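Local coordinates for protein PelD (Pseudomonas aeruginosa, PDB 4EU0) that binds the signalling dinucleotide cyclic di-GMP and takes part in pellicle formation, this piece comprising its GAF and GGDEF-like domains, at residues L41-L46 with E65-D70; A33-Y38 with A140-H145; L85-Q90 with F129-R134; Y51-E56 with G115-L120. All coordinates share one frame; numbering follows the deposited sequence.

Interaction 1. Residues L41-L46 with E65-D70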
# COMPACT_ATOMS: atom_id res chain seq x y z
N LEU A 41 0.65 -21.54 -5.94
CA LEU A 41 1.99 -22.13 -5.99
C LEU A 41 2.02 -23.52 -5.37
O LEU A 41 1.30 -23.79 -4.41
CB LEU A 41 3.01 -21.23 -5.28
CG LEU A 41 3.08 -19.74 -5.66
CD1 LEU A 41 4.22 -19.05 -4.93
CD2 LEU A 41 3.21 -19.55 -7.16
N ARG A 42 2.86 -24.39 -5.93
CA ARG A 42 3.03 -25.73 -5.38
C ARG A 42 4.43 -25.97 -4.83
O ARG A 42 4.58 -26.59 -3.77
CB ARG A 42 2.63 -26.80 -6.41
CG ARG A 42 2.44 -28.21 -5.84
CD ARG A 42 1.37 -28.23 -4.74
NE ARG A 42 0.96 -29.59 -4.38
CZ ARG A 42 1.58 -30.38 -3.50
NH1 ARG A 42 2.66 -29.96 -2.86
NH2 ARG A 42 1.11 -31.59 -3.27
N ILE A 43 5.45 -25.51 -5.55
CA ILE A 43 6.83 -25.55 -5.04
C ILE A 43 7.50 -24.19 -5.21
O ILE A 43 7.60 -23.66 -6.32
CB ILE A 43 7.71 -26.66 -5.69
CG1 ILE A 43 6.94 -27.98 -5.84
CG2 ILE A 43 8.96 -26.90 -4.85
CD1 ILE A 43 7.69 -29.06 -6.63
N ALA A 44 7.96 -23.62 -4.09
CA ALA A 44 8.53 -22.28 -4.08
C ALA A 44 9.42 -22.05 -2.85
O ALA A 44 9.43 -22.86 -1.92
CB ALA A 44 7.42 -21.22 -4.13
N GLY A 45 10.15 -20.94 -2.86
CA GLY A 45 11.00 -20.54 -1.74
C GLY A 45 11.07 -19.04 -1.60
O GLY A 45 10.93 -18.30 -2.59
N LEU A 46 11.28 -18.58 -0.37
CA LEU A 46 11.43 -17.16 -0.08
C LEU A 46 12.83 -16.88 0.47
O LEU A 46 13.27 -17.54 1.41
CB LEU A 46 10.38 -16.70 0.93
CG LEU A 46 10.28 -15.19 1.20
CD1 LEU A 46 9.76 -14.41 -0.01
CD2 LEU A 46 9.39 -14.96 2.41
N GLU A 65 8.55 -29.56 -2.30
CA GLU A 65 9.90 -30.12 -2.28
C GLU A 65 10.86 -29.14 -2.95
O GLU A 65 11.23 -29.30 -4.12
CB GLU A 65 9.92 -31.50 -2.96
CG GLU A 65 10.69 -32.56 -2.17
CD GLU A 65 10.07 -32.85 -0.81
OE1 GLU A 65 8.84 -33.04 -0.73
OE2 GLU A 65 10.82 -32.88 0.19
N MET A 66 11.26 -28.14 -2.18
CA MET A 66 12.04 -27.00 -2.67
C MET A 66 13.51 -27.33 -2.92
O MET A 66 14.25 -27.61 -1.98
CB MET A 66 11.94 -25.87 -1.63
CG MET A 66 12.12 -24.46 -2.15
SD MET A 66 13.80 -23.98 -2.62
CE MET A 66 14.76 -24.39 -1.16
N PRO A 67 13.95 -27.29 -4.20
CA PRO A 67 15.36 -27.46 -4.53
C PRO A 67 16.17 -26.20 -4.23
O PRO A 67 15.66 -25.09 -4.36
CB PRO A 67 15.34 -27.73 -6.04
CG PRO A 67 14.12 -27.04 -6.52
CD PRO A 67 13.11 -27.16 -5.41
N ALA A 68 17.43 -26.38 -3.84
CA ALA A 68 18.30 -25.26 -3.46
C ALA A 68 18.54 -24.26 -4.59
O ALA A 68 18.64 -24.65 -5.76
CB ALA A 68 19.62 -25.78 -2.92
N LEU A 69 18.61 -22.97 -4.25
CA LEU A 69 19.00 -21.93 -5.20
C LEU A 69 20.49 -22.02 -5.46
O LEU A 69 21.29 -21.86 -4.54
CB LEU A 69 18.68 -20.53 -4.66
CG LEU A 69 17.33 -19.83 -4.85
CD1 LEU A 69 17.49 -18.38 -4.43
CD2 LEU A 69 16.80 -19.90 -6.28
N ASP A 70 20.86 -22.29 -6.71
CA ASP A 70 22.27 -22.50 -7.08
C ASP A 70 23.07 -21.19 -7.15
O ASP A 70 22.71 -20.21 -6.49
CB ASP A 70 22.40 -23.31 -8.39
CG ASP A 70 21.62 -22.69 -9.55
OD1 ASP A 70 21.50 -21.45 -9.63
OD2 ASP A 70 21.13 -23.47 -10.40
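I43 and M66 carry this contact, and each turns a side chain onto the backbone of the other segment. On I43 the touching branch is CG2, which stands anti to its own backbone N; the CG1 arm, with chi1 at -42°, lies beside that nitrogen. The CG2 methyl sits 3.4 Å from E65 O and 3.7 Å from M66 N, so it bears on the peptide group joining the two residues. The same methyl also meets the ring of P67, with CG2 of I43 4.2 Å from CD of the proline, which is the apolar side-chain pair of the contact. In the fold, 41-46 opens strand 43-48 of the five-stranded antiparallel GAF-domain sheet, and 65-70 is the loop that leaves the edge strand 61-63. R42 and I43 both face Q125, which makes a classic beta bulge where the strand begins. Past the bulge, A44 is hydrogen-bonded through its backbone to L63 and G45 to A122, on the neighbouring strands. No hydrogen bond joins the two segments themselves. M66 CG is anti to the backbone N (chi1 -154°) and rests 3.1 Å from A44 O, a close approach of a methylene to a carbonyl oxygen; beyond it the chain bends at both chi2 and chi3. M66 also touches Y47 of strand 43-48 and E124, just past strand 117-123. The residue after A44, G45, has no side chain, and its CA lies 4.1 Å from M66 CG.

Interaction 2. Residues A33-Y38 with A140-H145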
# COMPACT_ATOMS: atom_id res chain seq x y z
N ALA A 33 3.25 -18.15 2.45
CA ALA A 33 1.90 -18.71 2.42
C ALA A 33 0.94 -17.81 1.63
O ALA A 33 0.17 -18.30 0.81
CB ALA A 33 1.37 -18.95 3.83
N LEU A 34 1.01 -16.51 1.90
CA LEU A 34 0.21 -15.52 1.18
C LEU A 34 0.49 -15.54 -0.32
O LEU A 34 -0.43 -15.61 -1.13
CB LEU A 34 0.44 -14.11 1.74
CG LEU A 34 -0.28 -13.68 3.02
CD1 LEU A 34 0.14 -12.25 3.37
CD2 LEU A 34 -1.79 -13.77 2.86
N LEU A 35 1.78 -15.50 -0.67
CA LEU A 35 2.19 -15.57 -2.08
C LEU A 35 1.75 -16.89 -2.72
O LEU A 35 1.33 -16.91 -3.88
CB LEU A 35 3.70 -15.35 -2.21
CG LEU A 35 4.17 -13.90 -2.00
CD1 LEU A 35 5.63 -13.86 -1.60
CD2 LEU A 35 3.93 -13.06 -3.25
N ALA A 36 1.85 -17.97 -1.95
CA ALA A 36 1.41 -19.31 -2.40
C ALA A 36 -0.09 -19.37 -2.67
O ALA A 36 -0.52 -19.96 -3.67
CB ALA A 36 1.81 -20.37 -1.39
N GLN A 37 -0.87 -18.75 -1.79
CA GLN A 37 -2.33 -18.66 -1.90
C GLN A 37 -2.75 -17.96 -3.19
O GLN A 37 -3.52 -18.51 -3.98
CB GLN A 37 -2.90 -17.93 -0.67
CG GLN A 37 -4.41 -17.66 -0.67
CD GLN A 37 -4.84 -16.66 0.40
OE1 GLN A 37 -4.05 -16.28 1.27
NE2 GLN A 37 -6.10 -16.22 0.34
N TYR A 38 -2.22 -16.77 -3.42
CA TYR A 38 -2.62 -15.96 -4.58
C TYR A 38 -2.09 -16.49 -5.92
O TYR A 38 -2.75 -16.33 -6.95
CB TYR A 38 -2.25 -14.49 -4.35
CG TYR A 38 -3.19 -13.78 -3.39
CD1 TYR A 38 -4.18 -12.93 -3.87
CD2 TYR A 38 -3.08 -13.97 -2.01
CE1 TYR A 38 -5.04 -12.27 -3.00
CE2 TYR A 38 -3.94 -13.32 -1.13
CZ TYR A 38 -4.92 -12.47 -1.63
OH TYR A 38 -5.77 -11.81 -0.78
N ALA A 140 2.94 -9.83 -8.27
CA ALA A 140 3.70 -8.59 -8.24
C ALA A 140 3.03 -7.56 -7.32
O ALA A 140 3.71 -6.89 -6.53
CB ALA A 140 3.89 -8.03 -9.65
N ILE A 141 1.71 -7.46 -7.41
CA ILE A 141 0.95 -6.53 -6.55
C ILE A 141 1.15 -6.88 -5.09
O ILE A 141 1.48 -6.02 -4.28
CB ILE A 141 -0.56 -6.54 -6.87
CG1 ILE A 141 -0.80 -6.00 -8.29
CG2 ILE A 141 -1.35 -5.75 -5.78
CD1 ILE A 141 -2.18 -6.30 -8.85
N LEU A 142 0.98 -8.15 -4.75
CA LEU A 142 1.13 -8.60 -3.38
C LEU A 142 2.56 -8.39 -2.87
O LEU A 142 2.76 -7.91 -1.76
CB LEU A 142 0.69 -10.06 -3.25
CG LEU A 142 0.62 -10.77 -1.89
CD1 LEU A 142 -0.34 -10.09 -0.91
CD2 LEU A 142 0.22 -12.23 -2.11
N ALA A 143 3.56 -8.74 -3.69
CA ALA A 143 4.96 -8.60 -3.30
C ALA A 143 5.32 -7.16 -2.92
O ALA A 143 6.03 -6.93 -1.93
CB ALA A 143 5.89 -9.13 -4.40
N GLY A 144 4.82 -6.20 -3.71
CA GLY A 144 5.12 -4.78 -3.47
C GLY A 144 4.52 -4.32 -2.15
O GLY A 144 5.18 -3.65 -1.35
N HIS A 145 3.27 -4.69 -1.92
CA HIS A 145 2.62 -4.35 -0.67
C HIS A 145 3.29 -4.99 0.54
O HIS A 145 3.49 -4.32 1.55
CB HIS A 145 1.13 -4.66 -0.72
CG HIS A 145 0.35 -3.64 -1.49
ND1 HIS A 145 0.27 -3.65 -2.87
CD2 HIS A 145 -0.34 -2.55 -1.08
CE1 HIS A 145 -0.46 -2.62 -3.27
NE2 HIS A 145 -0.84 -1.94 -2.20
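The Y38 ring meets L142 obliquely, its CD2 atom 3.7 Å from CD2 of the leucine, while L34 O lies in the ring plane at an edge. A second flat group, the H145 imidazole, has I141 O at its edge and in plane. Both belong to a pair of nearly antiparallel helices of the GAF domain, 28-39 and 133-150, whose short axis segments approach to 10.2 Å with an angle of 162° between their directions. L142 is the side chain that fills the interface. Its CG is anti to the backbone N (chi1 -174°), and the CD2 branch at the end makes the contacts: it lies 3.6 Å from L34 O, 3.9 Å from L35 CA and 4.0 Å from L35 CD2. The Y38 and L142 side chains cross at about a right angle. The CD2 methyl is met by L34, L35 and Y38, which lie on one face of helix 28-39. The contact is buried and its side-chain pairs are apolar, with no hydrogen bond across it. The polar end of Y38 is satisfied elsewhere, its OH bonding to S6 OG of helix 2-16, and L142 also touches L3 of that helix. On the other helix H145 ND1 donates to I141 O at 3.0 Å from 39° above the carbonyl plane, and H145 N reaches the same oxygen from the opposite face.

Interaction 3. Residues L85-Q90 with F129-R134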
# COMPACT_ATOMS: atom_id res chain seq x y z
N LEU A 85 9.33 -8.78 -11.68
CA LEU A 85 8.91 -10.15 -11.91
C LEU A 85 9.40 -10.62 -13.27
O LEU A 85 9.24 -9.94 -14.28
CB LEU A 85 7.39 -10.24 -11.84
CG LEU A 85 6.69 -11.59 -12.00
CD1 LEU A 85 5.37 -11.51 -11.31
CD2 LEU A 85 6.50 -12.00 -13.46
N VAL A 86 10.01 -11.80 -13.29
CA VAL A 86 10.43 -12.42 -14.55
C VAL A 86 9.99 -13.88 -14.57
O VAL A 86 10.06 -14.58 -13.56
CB VAL A 86 11.96 -12.31 -14.76
CG1 VAL A 86 12.40 -10.85 -14.93
CG2 VAL A 86 12.72 -12.97 -13.63
N SER A 87 9.52 -14.33 -15.73
CA SER A 87 9.13 -15.73 -15.89
C SER A 87 9.87 -16.37 -17.05
O SER A 87 10.37 -15.67 -17.94
CB SER A 87 7.62 -15.85 -16.09
OG SER A 87 7.20 -15.13 -17.24
N VAL A 88 9.94 -17.69 -17.04
CA VAL A 88 10.45 -18.45 -18.18
C VAL A 88 9.26 -18.92 -19.03
O VAL A 88 9.09 -20.12 -19.27
CB VAL A 88 11.30 -19.67 -17.74
CG1 VAL A 88 12.27 -20.07 -18.84
CG2 VAL A 88 12.06 -19.36 -16.49
N ARG A 89 8.45 -17.96 -19.46
CA ARG A 89 7.22 -18.26 -20.22
C ARG A 89 7.48 -18.53 -21.71
O ARG A 89 8.35 -19.33 -22.05
CB ARG A 89 6.17 -17.15 -20.03
CG ARG A 89 6.66 -15.71 -20.23
CD ARG A 89 5.72 -14.90 -21.12
NE ARG A 89 4.30 -15.19 -20.88
CZ ARG A 89 3.57 -14.61 -19.93
NH1 ARG A 89 4.10 -13.70 -19.13
NH2 ARG A 89 2.29 -14.93 -19.80
N GLN A 90 6.71 -17.88 -22.57
CA GLN A 90 6.86 -17.94 -24.03
C GLN A 90 6.93 -19.36 -24.57
O GLN A 90 6.07 -20.19 -24.27
CB GLN A 90 8.07 -17.11 -24.50
CG GLN A 90 8.07 -15.65 -24.03
CD GLN A 90 6.93 -14.81 -24.61
OE1 GLN A 90 6.16 -15.27 -25.46
NE2 GLN A 90 6.82 -13.57 -24.15
N PHE A 129 -2.06 -23.65 -15.81
CA PHE A 129 -3.26 -22.86 -16.05
C PHE A 129 -3.28 -21.50 -15.34
O PHE A 129 -4.09 -20.64 -15.67
CB PHE A 129 -4.55 -23.66 -15.79
CG PHE A 129 -4.71 -24.13 -14.36
CD1 PHE A 129 -5.25 -23.29 -13.39
CD2 PHE A 129 -4.35 -25.42 -14.00
CE1 PHE A 129 -5.40 -23.72 -12.08
CE2 PHE A 129 -4.51 -25.87 -12.69
CZ PHE A 129 -5.03 -25.02 -11.73
N VAL A 130 -2.39 -21.31 -14.36
CA VAL A 130 -2.19 -20.00 -13.72
C VAL A 130 -0.85 -19.37 -14.11
O VAL A 130 -0.50 -18.29 -13.63
CB VAL A 130 -2.33 -20.02 -12.16
CG1 VAL A 130 -3.75 -20.42 -11.74
CG2 VAL A 130 -1.28 -20.93 -11.51
N PHE A 131 -0.10 -20.04 -14.97
CA PHE A 131 1.16 -19.52 -15.47
C PHE A 131 0.85 -18.51 -16.58
O PHE A 131 1.05 -18.79 -17.77
CB PHE A 131 2.07 -20.66 -15.95
CG PHE A 131 3.47 -20.22 -16.29
CD1 PHE A 131 4.36 -19.83 -15.29
CD2 PHE A 131 3.90 -20.21 -17.60
CE1 PHE A 131 5.65 -19.43 -15.61
CE2 PHE A 131 5.19 -19.81 -17.93
CZ PHE A 131 6.07 -19.42 -16.93
N ASN A 132 0.35 -17.35 -16.16
CA ASN A 132 -0.10 -16.31 -17.08
C ASN A 132 0.02 -14.91 -16.49
O ASN A 132 0.27 -14.76 -15.29
CB ASN A 132 -1.54 -16.59 -17.56
CG ASN A 132 -2.56 -16.57 -16.43
OD1 ASN A 132 -2.72 -15.57 -15.74
ND2 ASN A 132 -3.28 -17.68 -16.27
N GLU A 133 -0.19 -13.90 -17.32
CA GLU A 133 -0.05 -12.51 -16.91
C GLU A 133 -1.00 -12.07 -15.79
O GLU A 133 -0.63 -11.22 -14.98
CB GLU A 133 -0.18 -11.56 -18.11
CG GLU A 133 1.00 -11.63 -19.08
CD GLU A 133 2.30 -11.04 -18.52
OE1 GLU A 133 2.26 -10.32 -17.50
OE2 GLU A 133 3.36 -11.29 -19.12
N ARG A 134 -2.19 -12.66 -15.73
CA ARG A 134 -3.15 -12.35 -14.66
C ARG A 134 -2.60 -12.71 -13.27
O ARG A 134 -2.67 -11.91 -12.34
CB ARG A 134 -4.50 -13.04 -14.91
CG ARG A 134 -5.52 -12.79 -13.81
CD ARG A 134 -6.78 -13.62 -13.96
NE ARG A 134 -7.60 -13.54 -12.75
CZ ARG A 134 -8.83 -14.02 -12.62
NH1 ARG A 134 -9.43 -14.62 -13.65
NH2 ARG A 134 -9.47 -13.89 -11.47
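R89 and E133 form a salt bridge of unusually short length: R89 NH1 is modelled 2.5 Å from E133 OE2, a value whose exactness is doubtful at a surface position. The guanidinium and carboxylate planes are only 10° apart, yet OE2 lies obliquely to the guanidinium, and one oxygen does the pairing, OE1 being much further from NH1. The aliphatic part of E133 takes a share, its CG lying 3.6 Å from R89 NH2. R89 reaches the glutamate by a folded path, with CG placed between its backbone N and carbonyl carbon (chi1 49°) and further bends at chi2 and chi3. The root of the same arginine packs on F131: R89 CA is 3.4 Å from CE2 and lies at the ring edge near its plane, and R89 CB is 3.5 Å from the same atom. V88 C also meets the edge, and S87 CB approaches CZ obliquely at 4.0 Å. F131 is the centre of an inverse gamma turn, closed by a weak bond from N132 N to V130 O, and its ring stands edge-to-face with that of F136. N132 then caps helix 133-150, its OD1 accepting from T135 N. The contact therefore joins the loop leaving edge strand 86-87, just before an unmodelled stretch, to the start of that helix. E133 lies in the first turn, where the helix N-terminus and the R89 cation would both tend to keep its carboxylate ionised, while the surface setting would probably weaken the attraction.

Interaction 4. Residues Y51-E56 with G115-L120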
# COMPACT_ATOMS: atom_id res chain seq x y z
N TYR A 51 21.79 -5.80 0.14
CA TYR A 51 21.76 -4.43 -0.37
C TYR A 51 22.26 -4.31 -1.81
O TYR A 51 21.74 -3.51 -2.59
CB TYR A 51 22.55 -3.48 0.55
CG TYR A 51 22.40 -2.03 0.18
CD1 TYR A 51 21.18 -1.37 0.33
CD2 TYR A 51 23.48 -1.30 -0.33
CE1 TYR A 51 21.03 -0.03 -0.01
CE2 TYR A 51 23.34 0.04 -0.67
CZ TYR A 51 22.12 0.67 -0.51
OH TYR A 51 21.97 1.99 -0.85
N ASP A 52 23.25 -5.12 -2.17
CA ASP A 52 23.83 -5.11 -3.52
C ASP A 52 23.02 -5.92 -4.55
O ASP A 52 23.50 -6.16 -5.66
CB ASP A 52 25.30 -5.55 -3.49
CG ASP A 52 25.50 -6.95 -2.91
OD1 ASP A 52 24.50 -7.64 -2.60
OD2 ASP A 52 26.67 -7.35 -2.77
N ARG A 53 21.80 -6.31 -4.18
CA ARG A 53 20.87 -7.05 -5.06
C ARG A 53 21.34 -8.47 -5.40
O ARG A 53 21.07 -8.99 -6.49
CB ARG A 53 20.54 -6.25 -6.34
CG ARG A 53 19.75 -4.97 -6.10
CD ARG A 53 19.21 -4.41 -7.41
NE ARG A 53 18.20 -3.37 -7.18
CZ ARG A 53 17.29 -2.98 -8.07
NH1 ARG A 53 17.23 -3.55 -9.27
NH2 ARG A 53 16.43 -2.03 -7.75
N THR A 54 22.03 -9.10 -4.45
CA THR A 54 22.38 -10.52 -4.56
C THR A 54 21.61 -11.32 -3.50
O THR A 54 21.44 -10.84 -2.37
CB THR A 54 23.91 -10.77 -4.45
OG1 THR A 54 24.39 -10.28 -3.19
CG2 THR A 54 24.65 -10.07 -5.58
N PRO A 55 21.13 -12.52 -3.86
CA PRO A 55 20.28 -13.28 -2.95
C PRO A 55 21.05 -14.11 -1.92
O PRO A 55 22.14 -14.60 -2.21
CB PRO A 55 19.50 -14.21 -3.88
CG PRO A 55 20.42 -14.44 -5.03
CD PRO A 55 21.28 -13.21 -5.16
N GLU A 56 20.47 -14.26 -0.73
CA GLU A 56 21.03 -15.13 0.30
C GLU A 56 20.47 -16.54 0.10
O GLU A 56 19.26 -16.75 0.21
CB GLU A 56 20.68 -14.57 1.69
CG GLU A 56 21.42 -15.23 2.84
CD GLU A 56 21.43 -14.37 4.09
OE1 GLU A 56 20.49 -13.57 4.28
OE2 GLU A 56 22.38 -14.49 4.89
N GLY A 115 12.31 1.32 -4.11
CA GLY A 115 13.02 0.49 -5.08
C GLY A 115 14.02 -0.47 -4.46
O GLY A 115 14.82 -1.06 -5.18
N ARG A 116 13.97 -0.62 -3.14
CA ARG A 116 14.85 -1.57 -2.43
C ARG A 116 14.27 -2.98 -2.52
O ARG A 116 13.12 -3.20 -2.15
CB ARG A 116 15.02 -1.15 -0.97
CG ARG A 116 16.31 -1.65 -0.29
CD ARG A 116 16.70 -0.73 0.85
NE ARG A 116 17.50 -1.37 1.89
CZ ARG A 116 17.89 -0.78 3.01
NH1 ARG A 116 17.56 0.49 3.24
NH2 ARG A 116 18.61 -1.44 3.91
N ILE A 117 15.07 -3.91 -3.03
CA ILE A 117 14.65 -5.32 -3.10
C ILE A 117 14.97 -5.95 -1.76
O ILE A 117 16.14 -6.14 -1.42
CB ILE A 117 15.44 -6.11 -4.20
CG1 ILE A 117 15.75 -5.25 -5.44
CG2 ILE A 117 14.76 -7.44 -4.52
CD1 ILE A 117 14.59 -4.71 -6.21
N LEU A 118 13.92 -6.24 -0.99
CA LEU A 118 14.07 -6.80 0.35
C LEU A 118 14.22 -8.31 0.32
O LEU A 118 14.96 -8.88 1.13
CB LEU A 118 12.86 -6.44 1.22
CG LEU A 118 12.80 -5.07 1.91
CD1 LEU A 118 12.77 -3.92 0.93
CD2 LEU A 118 11.57 -5.04 2.79
N ALA A 119 13.52 -8.94 -0.62
CA ALA A 119 13.38 -10.40 -0.66
C ALA A 119 13.06 -10.89 -2.06
O ALA A 119 12.70 -10.10 -2.95
CB ALA A 119 12.30 -10.85 0.31
N LEU A 120 13.18 -12.20 -2.26
CA LEU A 120 12.93 -12.82 -3.55
C LEU A 120 12.01 -14.03 -3.37
O LEU A 120 12.25 -14.87 -2.51
CB LEU A 120 14.27 -13.24 -4.16
CG LEU A 120 14.40 -14.01 -5.47
CD1 LEU A 120 15.84 -13.96 -5.94
CD2 LEU A 120 13.99 -15.44 -5.26
O HOH W 1 17.74 -2.85 -3.89
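R53 packs across I117 in a loop-to-strand contact of the GAF domain: the turn 51-56, between strands 43-48 and 61-63, lies over the start of strand 117-123. The evidence is the guanidinium of R53. One of its faces covers I117, with NE 3.5 Å from CG1 and NH2 3.6 Å from CD1, the latter methyl offset toward the rim. The two side chains cross at about a right angle. R53 gets there by an arm extended from CG to NE, starting from a left-handed backbone conformation. At the guanidinium edge NH2 donates a weak hydrogen bond to G115 O, 3.2 Å long and bent to 134°. A water accepts from I117 N at 3.0 Å and, weakly, from R53 NE, adding a bridged link. Further out, Y51 and R116 meet with ring and guanidinium planes 83° apart: the ring edge faces the flat side of the guanidinium, with Y51 CD1 4.0 Å from R116 NE, so this is not a cation over a ring face. Within the turn, T54 OG1 bonds to D52 OD1 at 2.7 Å. At the other end P55 CB touches L120 CD1 at 4.2 Å, while P55 also rests on helix 74-82. Helix 74-82 receives R53 as well, NH1 bonding to L80 O and R77 NH1 meeting R53 O. The R53 cation is probably solvated by neutral acceptors, G115 O, L80 O and the water, and not balanced by a carboxylate among these partners, while one flat face, which makes no hydrogen bonds, packs on I117.

In the fold
All four contacts lie in the GAF domain. Interactions 1, 3 and 4 reach the same antiparallel sheet, whereas interaction 2 pairs two helices, one of which also opens in interaction 3. Interactions 1 and 2 have centres 16 Å apart and meet where L41 N lies 3.0 Å from A36 O, a probable hydrogen bond. Interaction 3 touches interaction 2 through L85 CD1 and A140 CB, 4.1 Å apart, and interaction 4 touches interaction 1 where L46 CD1 is 3.6 Å from L120 O. Interactions 3 and 4 are the most distant, about 22 Å between centres. Interaction 2 is nearest the nucleotide: the Y38 side chain is about 13 Å from bound cyclic di-GMP and about 8 Å from that of ligand-binding R4.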